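Local coordinates for cyclopenase asqI (Emericella nidulans, PDB 5YY3), which catalyses the zinc-dependent ring contraction of 4'-methoxycyclopenin to 4'-methoxyviridicatin, releasing methyl isocyanate, in aspoquinolone mycotoxin biosynthesis, at residues Arg177-Leu182 with Pro558-Leu563; Ala551-Gly556 with His594-Pro599. All blocks are in the same frame, centred on the assembly; numbering follows the deposited sequence.

Contact 1. Residues Arg177-Leu182 with Pro558-Leu563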
ATOM      1  N   ARG A 177     -11.439  10.978 -14.205  1.00 20.12           N
ATOM      2  CA  ARG A 177     -11.425  12.444 -14.348  1.00 21.14           C
ATOM      3  C   ARG A 177     -10.892  12.907 -15.707  1.00 25.68           C
ATOM      4  O   ARG A 177     -11.329  13.943 -16.230  1.00 19.93           O
ATOM      5  CB  ARG A 177     -10.608  13.082 -13.232  1.00 20.70           C
ATOM      6  CG  ARG A 177     -11.146  12.814 -11.814  1.00 21.56           C
ATOM      7  CD  ARG A 177     -10.384  13.661 -10.786  1.00 19.74           C
ATOM      8  NE  ARG A 177      -8.944  13.511 -10.970  1.00 24.35           N
ATOM      9  CZ  ARG A 177      -8.148  12.783 -10.185  1.00 21.72           C
ATOM     10  NH1 ARG A 177      -8.627  12.150  -9.120  1.00 19.18           N
ATOM     11  NH2 ARG A 177      -6.860  12.697 -10.462  1.00 22.16           N
ATOM     12  N   ASP A 178      -9.961  12.148 -16.287  1.00 19.95           N
ATOM     13  CA  ASP A 178      -9.403  12.499 -17.594  1.00 20.19           C
ATOM     14  C   ASP A 178     -10.197  11.910 -18.745  1.00 22.85           C
ATOM     15  O   ASP A 178      -9.800  12.047 -19.903  1.00 25.01           O
ATOM     16  CB  ASP A 178      -7.964  12.015 -17.731  1.00 22.43           C
ATOM     17  CG  ASP A 178      -6.997  12.816 -16.913  1.00 21.73           C
ATOM     18  OD1 ASP A 178      -7.129  14.040 -16.860  1.00 20.97           O
ATOM     19  OD2 ASP A 178      -6.070  12.210 -16.336  1.00 31.06           O
ATOM     20  N   ASP A 179     -11.283  11.214 -18.445  1.00 20.67           N
ATOM     21  CA  ASP A 179     -12.040  10.587 -19.517  1.00 24.57           C
ATOM     22  C   ASP A 179     -12.435  11.632 -20.565  1.00 21.19           C
ATOM     23  O   ASP A 179     -13.039  12.660 -20.241  1.00 23.67           O
ATOM     24  CB  ASP A 179     -13.266   9.873 -18.973  1.00 18.55           C
ATOM     25  CG  ASP A 179     -14.061   9.197 -20.057  1.00 22.32           C
ATOM     26  OD1 ASP A 179     -14.780   9.907 -20.785  1.00 22.75           O
ATOM     27  OD2 ASP A 179     -13.969   7.957 -20.188  1.00 22.20           O
ATOM     28  N   TYR A 180     -12.061  11.363 -21.814  1.00 25.19           N
ATOM     29  CA  TYR A 180     -12.310  12.296 -22.903  1.00 25.08           C
ATOM     30  C   TYR A 180     -13.782  12.659 -23.003  1.00 26.21           C
ATOM     31  O   TYR A 180     -14.128  13.817 -23.203  1.00 24.29           O
ATOM     32  CB  TYR A 180     -11.858  11.730 -24.267  1.00 23.88           C
ATOM     33  CG  TYR A 180     -12.285  12.664 -25.376  1.00 28.13           C
ATOM     34  CD1 TYR A 180     -11.591  13.854 -25.603  1.00 30.31           C
ATOM     35  CD2 TYR A 180     -13.437  12.419 -26.128  1.00 25.97           C
ATOM     36  CE1 TYR A 180     -11.996  14.748 -26.579  1.00 27.29           C
ATOM     37  CE2 TYR A 180     -13.852  13.313 -27.107  1.00 26.81           C
ATOM     38  CZ  TYR A 180     -13.122  14.479 -27.318  1.00 27.64           C
ATOM     39  OH  TYR A 180     -13.505  15.374 -28.280  1.00 28.86           O
ATOM     40  N   ASP A 181     -14.654  11.659 -22.902  1.00 22.88           N
ATOM     41  CA  ASP A 181     -16.055  11.895 -23.163  1.00 22.17           C
ATOM     42  C   ASP A 181     -16.717  12.599 -21.981  1.00 21.20           C
ATOM     43  O   ASP A 181     -17.653  13.374 -22.166  1.00 22.77           O
ATOM     44  CB  ASP A 181     -16.754  10.573 -23.522  1.00 22.33           C
ATOM     45  CG  ASP A 181     -16.235   9.990 -24.842  1.00 27.11           C
ATOM     46  OD1 ASP A 181     -16.635  10.504 -25.911  1.00 27.95           O
ATOM     47  OD2 ASP A 181     -15.411   9.042 -24.816  1.00 26.44           O
ATOM     48  N   LEU A 182     -16.242  12.353 -20.768  1.00 19.55           N
ATOM     49  CA  LEU A 182     -16.694  13.180 -19.656  1.00 20.64           C
ATOM     50  C   LEU A 182     -16.277  14.621 -19.922  1.00 23.61           C
ATOM     51  O   LEU A 182     -17.058  15.550 -19.753  1.00 22.44           O
ATOM     52  CB  LEU A 182     -16.116  12.701 -18.326  1.00 19.20           C
ATOM     53  CG  LEU A 182     -16.317  13.609 -17.115  1.00 23.08           C
ATOM     54  CD1 LEU A 182     -17.792  13.825 -16.843  1.00 21.69           C
ATOM     55  CD2 LEU A 182     -15.617  13.032 -15.882  1.00 20.84           C
ATOM     56  N   PRO A 558     -21.568  10.243 -20.156  1.00 25.00           N
ATOM     57  CA  PRO A 558     -20.964   9.285 -21.101  1.00 24.48           C
ATOM     58  C   PRO A 558     -21.456   7.832 -20.882  1.00 23.79           C
ATOM     59  O   PRO A 558     -21.518   7.368 -19.739  1.00 22.56           O
ATOM     60  CB  PRO A 558     -19.460   9.412 -20.810  1.00 20.61           C
ATOM     61  CG  PRO A 558     -19.300  10.768 -20.174  1.00 19.38           C
ATOM     62  CD  PRO A 558     -20.556  11.010 -19.403  1.00 22.53           C
ATOM     63  N   GLN A 559     -21.817   7.143 -21.960  1.00 21.26           N
ATOM     64  CA  GLN A 559     -22.300   5.760 -21.864  1.00 24.66           C
ATOM     65  C   GLN A 559     -21.278   4.826 -21.175  1.00 23.41           C
ATOM     66  O   GLN A 559     -21.651   3.970 -20.368  1.00 21.57           O
ATOM     67  CB  GLN A 559     -22.649   5.226 -23.264  1.00 25.61           C
ATOM     68  CG  GLN A 559     -23.224   3.807 -23.287  1.00 21.39           C
ATOM     69  CD  GLN A 559     -24.465   3.681 -22.419  1.00 23.86           C
ATOM     70  OE1 GLN A 559     -25.490   4.319 -22.674  1.00 24.53           O
ATOM     71  NE2 GLN A 559     -24.370   2.870 -21.370  1.00 21.70           N
ATOM     72  N   ASN A 560     -19.995   5.017 -21.477  1.00 21.67           N
ATOM     73  CA  ASN A 560     -18.939   4.209 -20.882  1.00 21.97           C
ATOM     74  C   ASN A 560     -18.763   4.421 -19.375  1.00 22.22           C
ATOM     75  O   ASN A 560     -18.123   3.597 -18.715  1.00 22.73           O
ATOM     76  CB  ASN A 560     -17.608   4.481 -21.564  1.00 17.27           C
ATOM     77  CG  ASN A 560     -17.093   5.868 -21.276  1.00 19.75           C
ATOM     78  OD1 ASN A 560     -17.801   6.846 -21.487  1.00 22.79           O
ATOM     79  ND2 ASN A 560     -15.857   5.963 -20.793  1.00 19.71           N
ATOM     80  N   LEU A 561     -19.328   5.505 -18.832  1.00 19.95           N
ATOM     81  CA  LEU A 561     -19.238   5.764 -17.394  1.00 20.72           C
ATOM     82  C   LEU A 561     -20.566   5.567 -16.692  1.00 19.81           C
ATOM     83  O   LEU A 561     -20.701   5.938 -15.527  1.00 21.83           O
ATOM     84  CB  LEU A 561     -18.746   7.198 -17.113  1.00 16.18           C
ATOM     85  CG  LEU A 561     -17.420   7.608 -17.730  1.00 16.50           C
ATOM     86  CD1 LEU A 561     -17.041   9.010 -17.278  1.00 19.89           C
ATOM     87  CD2 LEU A 561     -16.334   6.601 -17.362  1.00 17.87           C
ATOM     88  N   MET A 562     -21.554   5.009 -17.389  1.00 21.76           N
ATOM     89  CA  MET A 562     -22.897   4.896 -16.816  1.00 20.57           C
ATOM     90  C   MET A 562     -22.878   4.039 -15.574  1.00 21.57           C
ATOM     91  O   MET A 562     -23.572   4.318 -14.600  1.00 21.85           O
ATOM     92  CB  MET A 562     -23.882   4.329 -17.836  1.00 22.04           C
ATOM     93  CG  MET A 562     -24.405   5.379 -18.813  1.00 19.78           C
ATOM     94  SD  MET A 562     -25.524   6.535 -18.006  1.00 23.31           S
ATOM     95  CE  MET A 562     -26.915   5.449 -17.668  1.00 19.18           C
ATOM     96  N   LEU A 563     -22.063   2.993 -15.606  1.00 21.79           N
ATOM     97  CA  LEU A 563     -21.932   2.110 -14.454  1.00 21.96           C
ATOM     98  C   LEU A 563     -20.731   2.495 -13.603  1.00 20.15           C
ATOM     99  O   LEU A 563     -19.648   2.710 -14.139  1.00 21.06           O
ATOM    100  CB  LEU A 563     -21.802   0.658 -14.918  1.00 18.28           C
ATOM    101  CG  LEU A 563     -22.946  -0.346 -14.830  1.00 20.48           C
ATOM    102  CD1 LEU A 563     -24.277   0.280 -15.098  1.00 21.37           C
ATOM    103  CD2 LEU A 563     -22.682  -1.493 -15.787  1.00 24.26           C
TER

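Contact 2. Residues Ala551-Gly556 with His594-Pro599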
ATOM      1  N   ALA A 551     -31.459  13.449 -31.295  1.00 50.47           N
ATOM      2  CA  ALA A 551     -31.184  13.843 -29.910  1.00 45.39           C
ATOM      3  C   ALA A 551     -29.895  13.206 -29.369  1.00 42.98           C
ATOM      4  O   ALA A 551     -29.929  12.182 -28.696  1.00 39.32           O
ATOM      5  CB  ALA A 551     -32.369  13.484 -29.021  1.00 39.23           C
ATOM      6  N   VAL A 552     -28.765  13.840 -29.662  1.00 41.43           N
ATOM      7  CA  VAL A 552     -27.448  13.303 -29.351  1.00 36.36           C
ATOM      8  C   VAL A 552     -27.101  13.428 -27.858  1.00 34.22           C
ATOM      9  O   VAL A 552     -26.366  12.595 -27.316  1.00 31.21           O
ATOM     10  CB  VAL A 552     -26.378  14.019 -30.197  1.00 35.15           C
ATOM     11  CG1 VAL A 552     -24.989  13.511 -29.882  1.00 36.83           C
ATOM     12  CG2 VAL A 552     -26.688  13.837 -31.676  1.00 44.22           C
ATOM     13  N   PHE A 553     -27.657  14.451 -27.202  1.00 31.98           N
ATOM     14  CA  PHE A 553     -27.397  14.743 -25.795  1.00 27.29           C
ATOM     15  C   PHE A 553     -25.889  14.774 -25.534  1.00 28.82           C
ATOM     16  O   PHE A 553     -25.374  14.062 -24.665  1.00 30.11           O
ATOM     17  CB  PHE A 553     -28.139  13.731 -24.901  1.00 25.65           C
ATOM     18  CG  PHE A 553     -28.357  14.216 -23.484  1.00 26.26           C
ATOM     19  CD1 PHE A 553     -28.038  15.521 -23.129  1.00 24.27           C
ATOM     20  CD2 PHE A 553     -28.993  13.411 -22.542  1.00 23.82           C
ATOM     21  CE1 PHE A 553     -28.259  15.981 -21.852  1.00 23.90           C
ATOM     22  CE2 PHE A 553     -29.240  13.878 -21.256  1.00 23.87           C
ATOM     23  CZ  PHE A 553     -28.869  15.171 -20.916  1.00 26.04           C
ATOM     24  N   ARG A 554     -25.185  15.604 -26.305  1.00 27.82           N
ATOM     25  CA  ARG A 554     -23.730  15.661 -26.236  1.00 24.02           C
ATOM     26  C   ARG A 554     -23.262  15.960 -24.817  1.00 24.50           C
ATOM     27  O   ARG A 554     -22.231  15.454 -24.378  1.00 20.62           O
ATOM     28  CB  ARG A 554     -23.180  16.703 -27.211  1.00 20.59           C
ATOM     29  CG  ARG A 554     -21.652  16.766 -27.286  1.00 27.04           C
ATOM     30  CD  ARG A 554     -21.183  17.887 -28.211  1.00 25.61           C
ATOM     31  NE  ARG A 554     -19.787  18.244 -28.016  1.00 26.71           N
ATOM     32  CZ  ARG A 554     -19.145  19.147 -28.754  1.00 30.12           C
ATOM     33  NH1 ARG A 554     -19.790  19.789 -29.722  1.00 29.27           N
ATOM     34  NH2 ARG A 554     -17.860  19.409 -28.532  1.00 26.45           N
ATOM     35  N   HIS A 555     -24.034  16.772 -24.100  1.00 25.35           N
ATOM     36  CA  HIS A 555     -23.700  17.156 -22.725  1.00 25.03           C
ATOM     37  C   HIS A 555     -24.343  16.241 -21.675  1.00 24.48           C
ATOM     38  O   HIS A 555     -24.380  16.576 -20.493  1.00 25.11           O
ATOM     39  CB  HIS A 555     -24.113  18.597 -22.463  1.00 25.31           C
ATOM     40  CG  HIS A 555     -25.564  18.872 -22.733  1.00 24.78           C
ATOM     41  ND1 HIS A 555     -26.155  18.607 -23.953  1.00 23.53           N
ATOM     42  CD2 HIS A 555     -26.536  19.385 -21.948  1.00 24.08           C
ATOM     43  CE1 HIS A 555     -27.428  18.951 -23.903  1.00 23.58           C
ATOM     44  NE2 HIS A 555     -27.687  19.428 -22.699  1.00 25.90           N
ATOM     45  N   GLY A 556     -24.840  15.086 -22.101  1.00 22.03           N
ATOM     46  CA  GLY A 556     -25.286  14.072 -21.160  1.00 22.15           C
ATOM     47  C   GLY A 556     -24.134  13.265 -20.545  1.00 24.97           C
ATOM     48  O   GLY A 556     -22.948  13.558 -20.752  1.00 21.41           O
ATOM     49  N   HIS A 594     -33.850  21.049 -23.935  1.00 45.95           N
ATOM     50  CA  HIS A 594     -34.922  20.055 -23.926  1.00 46.59           C
ATOM     51  C   HIS A 594     -34.661  18.774 -23.110  1.00 47.19           C
ATOM     52  O   HIS A 594     -35.561  17.938 -22.965  1.00 46.50           O
ATOM     53  CB  HIS A 594     -35.252  19.659 -25.371  1.00 49.96           C
ATOM     54  CG  HIS A 594     -34.047  19.462 -26.237  1.00 48.16           C
ATOM     55  ND1 HIS A 594     -33.121  20.461 -26.469  1.00 49.02           N
ATOM     56  CD2 HIS A 594     -33.618  18.384 -26.935  1.00 47.19           C
ATOM     57  CE1 HIS A 594     -32.174  20.004 -27.266  1.00 49.42           C
ATOM     58  NE2 HIS A 594     -32.451  18.748 -27.569  1.00 46.69           N
ATOM     59  N   HIS A 595     -33.447  18.612 -22.585  1.00 45.04           N
ATOM     60  CA  HIS A 595     -33.089  17.398 -21.848  1.00 40.16           C
ATOM     61  C   HIS A 595     -33.336  17.477 -20.350  1.00 40.41           C
ATOM     62  O   HIS A 595     -33.238  16.481 -19.642  1.00 45.67           O
ATOM     63  CB  HIS A 595     -31.623  17.058 -22.073  1.00 36.07           C
ATOM     64  CG  HIS A 595     -31.301  16.712 -23.488  1.00 33.68           C
ATOM     65  ND1 HIS A 595     -31.455  15.438 -23.990  1.00 32.91           N
ATOM     66  CD2 HIS A 595     -30.837  17.472 -24.509  1.00 32.09           C
ATOM     67  CE1 HIS A 595     -31.101  15.431 -25.266  1.00 36.85           C
ATOM     68  NE2 HIS A 595     -30.719  16.652 -25.603  1.00 33.47           N
ATOM     69  N   TYR A 596     -33.641  18.662 -19.857  1.00 46.70           N
ATOM     70  CA  TYR A 596     -33.679  18.853 -18.420  1.00 53.53           C
ATOM     71  C   TYR A 596     -35.093  19.263 -17.982  1.00 62.33           C
ATOM     72  O   TYR A 596     -35.281  19.936 -16.965  1.00 64.89           O
ATOM     73  CB  TYR A 596     -32.608  19.885 -18.007  1.00 51.50           C
ATOM     74  CG  TYR A 596     -31.163  19.373 -18.129  1.00 46.21           C
ATOM     75  CD1 TYR A 596     -30.784  18.151 -17.567  1.00 44.53           C
ATOM     76  CD2 TYR A 596     -30.186  20.112 -18.805  1.00 39.44           C
ATOM     77  CE1 TYR A 596     -29.460  17.670 -17.668  1.00 41.50           C
ATOM     78  CE2 TYR A 596     -28.865  19.645 -18.914  1.00 44.15           C
ATOM     79  CZ  TYR A 596     -28.509  18.420 -18.342  1.00 48.19           C
ATOM     80  OH  TYR A 596     -27.211  17.942 -18.434  1.00 37.57           O
ATOM     81  N   HIS A 597     -36.083  18.813 -18.753  1.00 55.73           N
ATOM     82  CA  HIS A 597     -37.486  19.145 -18.517  1.00 57.96           C
ATOM     83  C   HIS A 597     -38.265  18.069 -17.748  1.00 57.62           C
ATOM     84  O   HIS A 597     -38.658  17.051 -18.310  1.00 56.01           O
ATOM     85  CB  HIS A 597     -38.186  19.407 -19.849  1.00 62.19           C
ATOM     86  CG  HIS A 597     -39.679  19.331 -19.764  1.00 69.34           C
ATOM     87  ND1 HIS A 597     -40.420  20.157 -18.942  1.00 72.00           N
ATOM     88  CD2 HIS A 597     -40.565  18.522 -20.386  1.00 66.61           C
ATOM     89  CE1 HIS A 597     -41.701  19.858 -19.068  1.00 66.44           C
ATOM     90  NE2 HIS A 597     -41.819  18.872 -19.938  1.00 68.02           N
ATOM     91  N   ASP A 598     -38.512  18.318 -16.467  1.00 56.31           N
ATOM     92  CA  ASP A 598     -39.213  17.356 -15.631  1.00 50.36           C
ATOM     93  C   ASP A 598     -40.182  18.041 -14.684  1.00 43.57           C
ATOM     94  O   ASP A 598     -39.773  18.817 -13.824  1.00 42.43           O
ATOM     95  CB  ASP A 598     -38.212  16.518 -14.830  1.00 48.23           C
ATOM     96  CG  ASP A 598     -38.857  15.320 -14.138  1.00 42.91           C
ATOM     97  OD1 ASP A 598     -40.018  15.419 -13.666  1.00 43.14           O
ATOM     98  OD2 ASP A 598     -38.185  14.268 -14.071  1.00 42.98           O
ATOM     99  N   PRO A 599     -41.474  17.717 -14.820  1.00 45.26           N
ATOM    100  CA  PRO A 599     -42.558  18.191 -13.948  1.00 46.08           C
ATOM    101  C   PRO A 599     -42.249  18.063 -12.445  1.00 45.94           C
ATOM    102  O   PRO A 599     -42.865  18.766 -11.637  1.00 45.37           O
ATOM    103  CB  PRO A 599     -43.728  17.277 -14.323  1.00 47.64           C
ATOM    104  CG  PRO A 599     -43.455  16.860 -15.726  1.00 46.01           C
ATOM    105  CD  PRO A 599     -41.962  16.807 -15.874  1.00 47.41           C
TER
HETATM  106  O   HOH W   1     -29.338  16.851 -27.880  1.00 34.83           O

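Contact 1. Residues Arg177-Leu182 with Pro558-Leu563
A buried junction of one polar bond and a small apolar patch joins Asp179, Asp181 and Leu182, at the N-terminal end of helix 180-193, to Pro558, Asn560 and Leu561 in the loop between strands 523-528 and 571-580. Asp179 and Asn560 meet tip to tip: ND2 of Asn560 donates to OD2 of Asp179 over 2.8 Å, with an N-H...O angle of 150°. The acceptor lies close to the amide plane of Asn560, whereas the donor reaches the syn side of OD2 from 28° out of the carboxylate plane. CG of Asp179 stands anti to its own backbone N (chi1 -179°), pointing toward the loop; OD2 meets Asn560, and OD1 meets the helix start. There OD1 takes Leu182 N on its anti side at 2.8 Å and, more weakly, Asp181 N. One carboxylate thus serves as helix N-cap and as tie to the loop, and Lys461 forms salt bridges with both Asp179 OD2 and Asp181 OD2; Arg536 pairs with OD1 of Asp181. These cations probably help to keep the two buried acids ionised. Beside the polar bond, the ring of Pro558 lies against the first helical turn, its CG 3.5 Å from Leu182 N and its CB 4.0 Å from Asp181 CB. Leu561 sends CD1 to Leu182 CB, 3.9 Å away, and CD2 to the vicinity of Asp179 OD2. The loop side is itself a short 3-10 turn, closed by Leu561 N to Pro558 O at 3.0 Å. Side-chain N-capping of a helix is combined here with an interdomain contact of the hemocyanin-like fold, between the metal-binding helical domain and the Ig-like domain, with Leu182 one helical turn before the zinc ligand His186.

Contact 2. Residues Ala551-Gly556 with His594-Pro599
His595 ND1 lies over the centre of one face of the Phe553 ring and Gly556 CA over the centre of the opposite face, while His555 ND1 lies at its edge, in plane. Phe553 CE1 in turn sits over the centre of one face of the His555 ring, 3.6 Å above its plane. The stack of Phe553 with His595 is offset and nearly parallel: centroids 3.8 Å apart, planes at 7°. The two side chains run antiparallel, His595 CE1 lying 3.4 Å from Phe553 CB and His595 CB making a CH-pi contact over the face, 3.5 Å from CZ. Phe553 CG is anti to its backbone N (chi1 -159°), beside the carbonyl carbon that leads into the type I turn Phe553-Gly556; Gly556 N closes this turn on Phe553 O at 2.8 Å, and the glycine CA packs on the ring's second face. Phe553, His555, His595 and Tyr596 form an aromatic cluster binding two irregular loops of the Ig-like domain, which flank strand 571-580, to each other beside the helical domain: His555 meets Tyr188 and Val192 of helix 180-193, and Tyr596 touches Val213 and Val217 of helix 210-231. Phe553 also directs its edge to the face of Tyr596 in an offset edge-to-face pair, planes at 72°. Tyr596 CE2 comes to the edge of the His555 ring, 3.8 Å from CD2. No direct hydrogen bond spans the two segments; a water at the edge of the His595 ring, in plane, bridges them, accepting from Phe553 N at 3.0 Å and hydrogen-bonded to His595 NE2 at 2.7 Å.

In the fold
The two contacts share one long loop, between strands 523-528 and 571-580: residues 551-556 serve contact 2 and 558-563 serve contact 1, with only Trp557 between them, and the contact centres are about 17 Å apart. Contact 1 joins this loop to the start of helix 180-193, which supplies the zinc ligands His186 and His190; the side chain of Leu182 is about 5 Å from that of His186. Contact 2 joins it to residues 594-599, while His555 meets the same helix further along, its side chain about 8 Å from that of His186 and about 8 Å from that of His190. Tyr596 touches helix 210-231 at Val217, next to the third ligand, His218.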